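Local coordinates for protein interleukin-15 receptor alpha chain (Mus musculus, PDB 2PSM) that probably binds the cytokine interleukin-15 through its sushi domain, serving as the ligand-specific alpha subunit of the receptor, at residues P12-V15 and D21-V24; E33-N38 and T65-K70; Y27-R32 and N60-T65. All coordinates share one frame; numbering follows the deposited sequence.

Interaction 1 of 3, residues P12-V15 and D21-V24; sequences PPPV and DIRV
The five-membered ring of P14, puckered at CG, meets I22 and V24 with that out-of-plane corner. The CG2 methyl of I22 comes to 3.8 Å from P14 CG, and V24 CG2 to 3.9 Å from the same atom. The two methyls sit on opposite sides of the mean ring plane, V24 CG2 staying nearer to it and I22 CG2 lying well off it. V24 CG2 also lies alongside the CG-CD bond of the ring, 4.0 Å from P14 CD. On the V24 side of the plane the face of the ring is taken by the indole of W64, while I51 and Y35 add further apolar neighbours.

Torsions decide which methyls do the touching. With CG1 of I22 trans to its main-chain N (chi1 -175°), CG2 falls between that N and the carbonyl carbon and points at the proline; I22 as a whole also packs on E33, Y35 and I51. In the extended run from I22 to V24, the CB bonds of the two aliphatic residues lead toward P14 and that of R23 leads away. No hydrogen bond crosses the contact, and just 111 Å² is buried in it. Polar support comes instead from the carbonyls of P12 and V15, on either side of P14 in sequence: P12 O accepts from W64 NE1, and V15 O from the hydroxyl of Y35. These two bonds tie down the main chain before and after P14, so the ring is held in place by its backbone as well as by its apolar corner. Here the proline-rich segment after the disulfide cysteine C11 forms the N-terminal part of the sushi (SCR) repeat and packs on W64 and Y35.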
# COMPACT_ATOMS: atom_id res chain seq x y z
N PRO B 12 3.57 6.63 -25.09
CA PRO B 12 2.33 6.63 -25.88
C PRO B 12 1.13 6.79 -24.94
O PRO B 12 1.29 6.88 -23.73
CB PRO B 12 2.36 5.27 -26.55
CG PRO B 12 2.99 4.41 -25.50
CD PRO B 12 4.15 5.27 -25.05
N PRO B 13 -0.08 6.83 -25.50
CA PRO B 13 -1.22 6.98 -24.59
C PRO B 13 -1.26 5.78 -23.64
O PRO B 13 -0.83 4.68 -24.00
CB PRO B 13 -2.41 7.02 -25.53
CG PRO B 13 -1.83 7.62 -26.78
CD PRO B 13 -0.52 6.90 -26.90
N PRO B 14 -1.76 5.97 -22.41
CA PRO B 14 -1.84 4.87 -21.45
C PRO B 14 -3.01 3.93 -21.78
O PRO B 14 -3.91 4.30 -22.52
CB PRO B 14 -2.04 5.60 -20.13
CG PRO B 14 -2.88 6.76 -20.52
CD PRO B 14 -2.19 7.24 -21.79
N VAL B 15 -2.97 2.72 -21.24
CA VAL B 15 -4.05 1.77 -21.47
C VAL B 15 -5.25 2.22 -20.66
O VAL B 15 -5.10 3.01 -19.72
CB VAL B 15 -3.68 0.34 -21.01
CG1 VAL B 15 -2.39 -0.10 -21.69
CG2 VAL B 15 -3.53 0.30 -19.49
N ASP B 21 -10.42 6.51 -15.02
CA ASP B 21 -10.04 7.44 -16.07
C ASP B 21 -8.67 7.99 -15.70
O ASP B 21 -8.21 7.83 -14.56
CB ASP B 21 -11.06 8.59 -16.16
N ILE B 22 -8.02 8.63 -16.66
CA ILE B 22 -6.71 9.21 -16.41
C ILE B 22 -6.47 10.39 -17.33
O ILE B 22 -6.81 10.35 -18.52
CB ILE B 22 -5.58 8.17 -16.59
CG1 ILE B 22 -4.24 8.80 -16.21
CG2 ILE B 22 -5.56 7.66 -18.03
CD1 ILE B 22 -3.09 7.80 -16.15
N ARG B 23 -5.91 11.45 -16.77
CA ARG B 23 -5.58 12.66 -17.51
C ARG B 23 -4.09 12.86 -17.33
O ARG B 23 -3.64 13.38 -16.30
CB ARG B 23 -6.35 13.84 -16.95
N VAL B 24 -3.32 12.43 -18.32
CA VAL B 24 -1.87 12.54 -18.27
C VAL B 24 -1.40 13.97 -18.46
O VAL B 24 -1.69 14.60 -19.48
CB VAL B 24 -1.22 11.65 -19.36
CG1 VAL B 24 0.30 11.83 -19.35
CG2 VAL B 24 -1.59 10.20 -19.13

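Interaction 2 of 3, residues E33-N38 and T65-K70; sequences ERYVCN and TTPSLK
L69 reaches Y35 and C37 because its CG lies trans to its own N (chi1 178°), which lifts both methyls off the 65-70 backbone and toward those two residues. Y35 and C37, two residues apart, have matching first torsions (-74° and -69°) that set ring and sulfur anti to their carbonyl carbons. The leucine fork is shared between them: L69 CD2 sits 3.5 Å from Y35 CB and also touches the start of the ring, Y35 CG, whereas L69 CD1 is 4.1 Å from C37 SG. Farther out, P67 CB comes within 3.9 Å of Y35 CE2, approaching the ring obliquely. The segment leading to C71 runs alongside strand 32-37 in the same direction, and the C37-C71 disulfide, one of the two of this sushi domain, joins them just beyond. P67 and L69 lie on one side of the tyrosine ring with I22 across from them, and the bond of the Y35 hydroxyl to V15 O fixes its far end. Both Y35 and L69 are buried, and no hydrogen bond links the two segments. R34, just before Y35, turns outside the contact to form salt bridges with acidic side chains of another protein chain.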
# COMPACT_ATOMS: atom_id res chain seq x y z
N GLU B 33 2.15 9.41 -13.36
CA GLU B 33 0.74 9.79 -13.47
C GLU B 33 -0.12 8.79 -12.71
O GLU B 33 0.32 7.68 -12.43
CB GLU B 33 0.31 9.83 -14.94
CG GLU B 33 1.10 10.79 -15.84
CD GLU B 33 0.82 12.27 -15.57
OE1 GLU B 33 -0.30 12.61 -15.14
OE2 GLU B 33 1.72 13.10 -15.80
N ARG B 34 -1.35 9.18 -12.40
CA ARG B 34 -2.23 8.29 -11.67
C ARG B 34 -3.64 8.24 -12.19
O ARG B 34 -4.24 9.27 -12.49
CB ARG B 34 -2.28 8.69 -10.19
CG ARG B 34 -1.03 8.35 -9.38
CD ARG B 34 -1.21 8.77 -7.92
NE ARG B 34 0.02 8.56 -7.15
CZ ARG B 34 0.43 7.38 -6.71
NH1 ARG B 34 -0.28 6.29 -6.97
NH2 ARG B 34 1.57 7.28 -6.04
N TYR B 35 -4.16 7.02 -12.30
CA TYR B 35 -5.54 6.80 -12.72
C TYR B 35 -6.41 7.23 -11.55
O TYR B 35 -5.94 7.28 -10.41
CB TYR B 35 -5.78 5.30 -12.96
CG TYR B 35 -5.15 4.74 -14.22
CD1 TYR B 35 -5.83 4.79 -15.44
CD2 TYR B 35 -3.89 4.16 -14.19
CE1 TYR B 35 -5.27 4.27 -16.60
CE2 TYR B 35 -3.31 3.64 -15.35
CZ TYR B 35 -4.01 3.70 -16.55
OH TYR B 35 -3.44 3.20 -17.70
N VAL B 36 -7.67 7.53 -11.83
CA VAL B 36 -8.62 7.93 -10.80
C VAL B 36 -9.86 7.07 -11.01
O VAL B 36 -10.45 7.10 -12.09
CB VAL B 36 -9.02 9.42 -10.92
CG1 VAL B 36 -10.15 9.75 -9.94
CG2 VAL B 36 -7.81 10.30 -10.65
N CYS B 37 -10.23 6.28 -10.00
CA CYS B 37 -11.41 5.43 -10.13
C CYS B 37 -12.65 6.32 -10.28
O CYS B 37 -12.74 7.39 -9.66
CB CYS B 37 -11.56 4.50 -8.92
SG CYS B 37 -10.32 3.17 -8.74
N ASN B 38 -13.60 5.87 -11.10
CA ASN B 38 -14.83 6.62 -11.34
C ASN B 38 -15.66 6.73 -10.07
O ASN B 38 -15.55 5.90 -9.16
CB ASN B 38 -15.67 5.94 -12.43
CG ASN B 38 -15.01 5.98 -13.81
OD1 ASN B 38 -14.11 6.78 -14.07
ND2 ASN B 38 -15.47 5.11 -14.71
N THR B 65 4.76 1.95 -17.23
CA THR B 65 4.89 0.73 -16.45
C THR B 65 3.50 0.10 -16.42
O THR B 65 2.50 0.80 -16.61
CB THR B 65 5.35 1.01 -15.01
OG1 THR B 65 4.58 2.10 -14.47
CG2 THR B 65 6.82 1.36 -14.99
N THR B 66 3.42 -1.20 -16.17
CA THR B 66 2.13 -1.88 -16.14
C THR B 66 1.38 -1.62 -14.83
O THR B 66 1.87 -1.94 -13.75
CB THR B 66 2.31 -3.39 -16.32
OG1 THR B 66 2.98 -3.64 -17.56
CG2 THR B 66 0.97 -4.09 -16.33
N PRO B 67 0.17 -1.04 -14.93
CA PRO B 67 -0.63 -0.74 -13.74
C PRO B 67 -1.22 -1.99 -13.08
O PRO B 67 -1.53 -2.97 -13.76
CB PRO B 67 -1.71 0.21 -14.28
CG PRO B 67 -1.93 -0.31 -15.67
CD PRO B 67 -0.52 -0.59 -16.16
N SER B 68 -1.37 -1.96 -11.77
CA SER B 68 -1.94 -3.09 -11.05
C SER B 68 -3.31 -2.69 -10.55
O SER B 68 -4.00 -3.48 -9.90
CB SER B 68 -1.06 -3.48 -9.86
OG SER B 68 -1.08 -2.47 -8.87
N LEU B 69 -3.72 -1.47 -10.87
CA LEU B 69 -4.99 -0.92 -10.44
C LEU B 69 -6.22 -1.78 -10.70
O LEU B 69 -6.38 -2.39 -11.76
CB LEU B 69 -5.24 0.44 -11.09
CG LEU B 69 -6.60 1.06 -10.71
CD1 LEU B 69 -6.63 1.34 -9.20
CD2 LEU B 69 -6.83 2.33 -11.51
N LYS B 70 -7.10 -1.79 -9.71
CA LYS B 70 -8.35 -2.51 -9.78
C LYS B 70 -9.36 -1.61 -9.07
O LYS B 70 -9.20 -1.29 -7.89
CB LYS B 70 -8.23 -3.86 -9.06
CG LYS B 70 -9.54 -4.54 -8.74
CD LYS B 70 -10.27 -5.05 -9.97
CE LYS B 70 -11.48 -5.88 -9.56
NZ LYS B 70 -12.16 -6.48 -10.75

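Interaction 3 of 3, residues Y27-R32 and N60-T65; sequences YSVNSR and NVAHWT
W64 brings the benzo end of its indole to S31 and the edge of the ring system to Y27, while farther along A62 meets V29 methyl to methyl. The firmer part is the side toward S31, a buried residue. There the benzo corner W64 CZ3 lies 3.8 Å from the carbonyl S31 O, which approaches the ring obliquely, and W64 CH2 is 4.4 Å from S31 OG. That hydroxyl is bonded to N26 O, so its polar end is satisfied beside the aromatic carbon.

The contact loosens toward the surface. Y27 CD1 stands 4.2 Å from W64 CZ2, near the plane of the indole and at its edge, so the two rings brush and do not stack. At the rim, too, V29 CG2 and A62 CB touch at 4.0 Å; the valine owes its place to a type II turn from S28 to S31, closed by S31 N to S28 O at 3.0 Å, with N30 at positive phi (86°). H63 folds back on its own strand: H63 ND1 donates to W64 O at 3.0 Å, almost straight at 177°, but well above the carbonyl plane. R32 leaves the contact and makes a salt bridge with an acidic side chain of another protein chain.

The bond of W64 NE1 to P12 O helps fix the orientation of the indole. Strand 61-64 is an outermost strand of the antiparallel sheet, and the turn leading into strand 32-37 reaches it across strand 50-56, whose C53 bonds through its backbone to N30 and S31.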
# COMPACT_ATOMS: atom_id res chain seq x y z
N TYR B 27 3.96 13.36 -20.56
CA TYR B 27 4.28 12.12 -21.27
C TYR B 27 5.78 11.84 -21.32
O TYR B 27 6.20 10.82 -21.89
CB TYR B 27 3.72 12.18 -22.70
CG TYR B 27 2.22 12.04 -22.79
CD1 TYR B 27 1.62 10.79 -22.98
CD2 TYR B 27 1.38 13.16 -22.67
CE1 TYR B 27 0.24 10.66 -23.05
CE2 TYR B 27 -0.01 13.03 -22.74
CZ TYR B 27 -0.57 11.78 -22.93
OH TYR B 27 -1.94 11.64 -23.00
N SER B 28 6.59 12.73 -20.75
CA SER B 28 8.04 12.56 -20.75
C SER B 28 8.56 11.50 -19.79
O SER B 28 7.89 11.14 -18.81
CB SER B 28 8.72 13.90 -20.45
OG SER B 28 8.53 14.82 -21.51
N VAL B 29 9.75 10.99 -20.08
CA VAL B 29 10.40 9.96 -19.27
C VAL B 29 10.55 10.45 -17.84
O VAL B 29 10.89 11.61 -17.60
CB VAL B 29 11.79 9.61 -19.85
CG1 VAL B 29 12.55 8.69 -18.90
CG2 VAL B 29 11.61 8.93 -21.20
N ASN B 30 10.31 9.55 -16.89
CA ASN B 30 10.37 9.80 -15.45
C ASN B 30 9.06 10.37 -14.91
O ASN B 30 8.90 10.54 -13.71
CB ASN B 30 11.52 10.75 -15.09
CG ASN B 30 12.88 10.17 -15.40
OD1 ASN B 30 13.13 8.99 -15.12
ND2 ASN B 30 13.77 10.98 -15.95
N SER B 31 8.12 10.67 -15.81
CA SER B 31 6.83 11.21 -15.37
C SER B 31 6.01 10.15 -14.64
O SER B 31 5.98 8.99 -15.03
CB SER B 31 6.02 11.73 -16.56
OG SER B 31 4.75 12.19 -16.12
N ARG B 32 5.33 10.58 -13.57
CA ARG B 32 4.49 9.69 -12.77
C ARG B 32 3.05 10.21 -12.81
O ARG B 32 2.78 11.32 -12.37
CB ARG B 32 4.99 9.68 -11.31
CG ARG B 32 6.43 9.21 -11.17
CD ARG B 32 6.99 9.47 -9.78
NE ARG B 32 7.21 8.24 -9.04
CZ ARG B 32 6.36 7.72 -8.16
NH1 ARG B 32 5.22 8.35 -7.91
NH2 ARG B 32 6.64 6.59 -7.54
N ASN B 60 15.79 3.42 -27.02
CA ASN B 60 15.28 4.79 -26.95
C ASN B 60 13.77 4.87 -27.04
O ASN B 60 13.22 5.90 -27.42
CB ASN B 60 15.87 5.66 -28.06
CG ASN B 60 17.22 6.23 -27.70
OD1 ASN B 60 18.26 5.63 -28.00
ND2 ASN B 60 17.21 7.38 -27.04
N VAL B 61 13.08 3.79 -26.69
CA VAL B 61 11.63 3.80 -26.72
C VAL B 61 11.11 3.72 -25.29
O VAL B 61 11.52 2.86 -24.51
CB VAL B 61 11.06 2.62 -27.55
CG1 VAL B 61 11.65 2.65 -28.95
CG2 VAL B 61 11.34 1.29 -26.87
N ALA B 62 10.22 4.65 -24.96
CA ALA B 62 9.65 4.72 -23.63
C ALA B 62 8.28 4.06 -23.62
O ALA B 62 7.61 3.94 -24.65
CB ALA B 62 9.53 6.18 -23.19
N HIS B 63 7.87 3.61 -22.44
CA HIS B 63 6.58 2.96 -22.26
C HIS B 63 6.15 3.16 -20.81
O HIS B 63 6.98 3.41 -19.93
CB HIS B 63 6.68 1.47 -22.56
CG HIS B 63 7.53 0.71 -21.58
ND1 HIS B 63 7.08 0.35 -20.33
CD2 HIS B 63 8.82 0.30 -21.65
CE1 HIS B 63 8.05 -0.26 -19.67
NE2 HIS B 63 9.11 -0.31 -20.45
N TRP B 64 4.85 3.08 -20.58
CA TRP B 64 4.29 3.22 -19.25
C TRP B 64 4.45 1.89 -18.52
O TRP B 64 4.32 0.83 -19.13
CB TRP B 64 2.80 3.55 -19.34
CG TRP B 64 2.51 4.94 -19.81
CD1 TRP B 64 1.96 5.30 -21.01
CD2 TRP B 64 2.73 6.15 -19.09
NE1 TRP B 64 1.82 6.67 -21.07
CE2 TRP B 64 2.29 7.22 -19.91
CE3 TRP B 64 3.26 6.45 -17.82
CZ2 TRP B 64 2.36 8.55 -19.50
CZ3 TRP B 64 3.33 7.78 -17.42
CH2 TRP B 64 2.88 8.81 -18.26
N THR B 65 4.76 1.95 -17.23
CA THR B 65 4.89 0.73 -16.45
C THR B 65 3.50 0.10 -16.42
O THR B 65 2.50 0.80 -16.61
CB THR B 65 5.35 1.01 -15.01
OG1 THR B 65 4.58 2.10 -14.47
CG2 THR B 65 6.82 1.36 -14.99

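How the interactions relate
Interaction 2 lies nearest the centre of the chain and is partly buried; interactions 1 and 3 are surface contacts, although 3 includes the buried S31. None has a hydrogen bond between its own segments. Interactions 1 and 2 are apolar, whereas 3 adds a carbonyl and a hydroxyl beside an indole. Polar bonds instead join one contact to another, since interaction 1 is linked to both 2 and 3 by hydrogen bonds. Interactions 2 and 3 share T65 and both reach the four-stranded sheet; E33 CG also packs on W64 CH2. Aliphatic groups dominate 1, a tyrosine and a disulfide sulfur mark 2, and the W64 indole sets 3 apart.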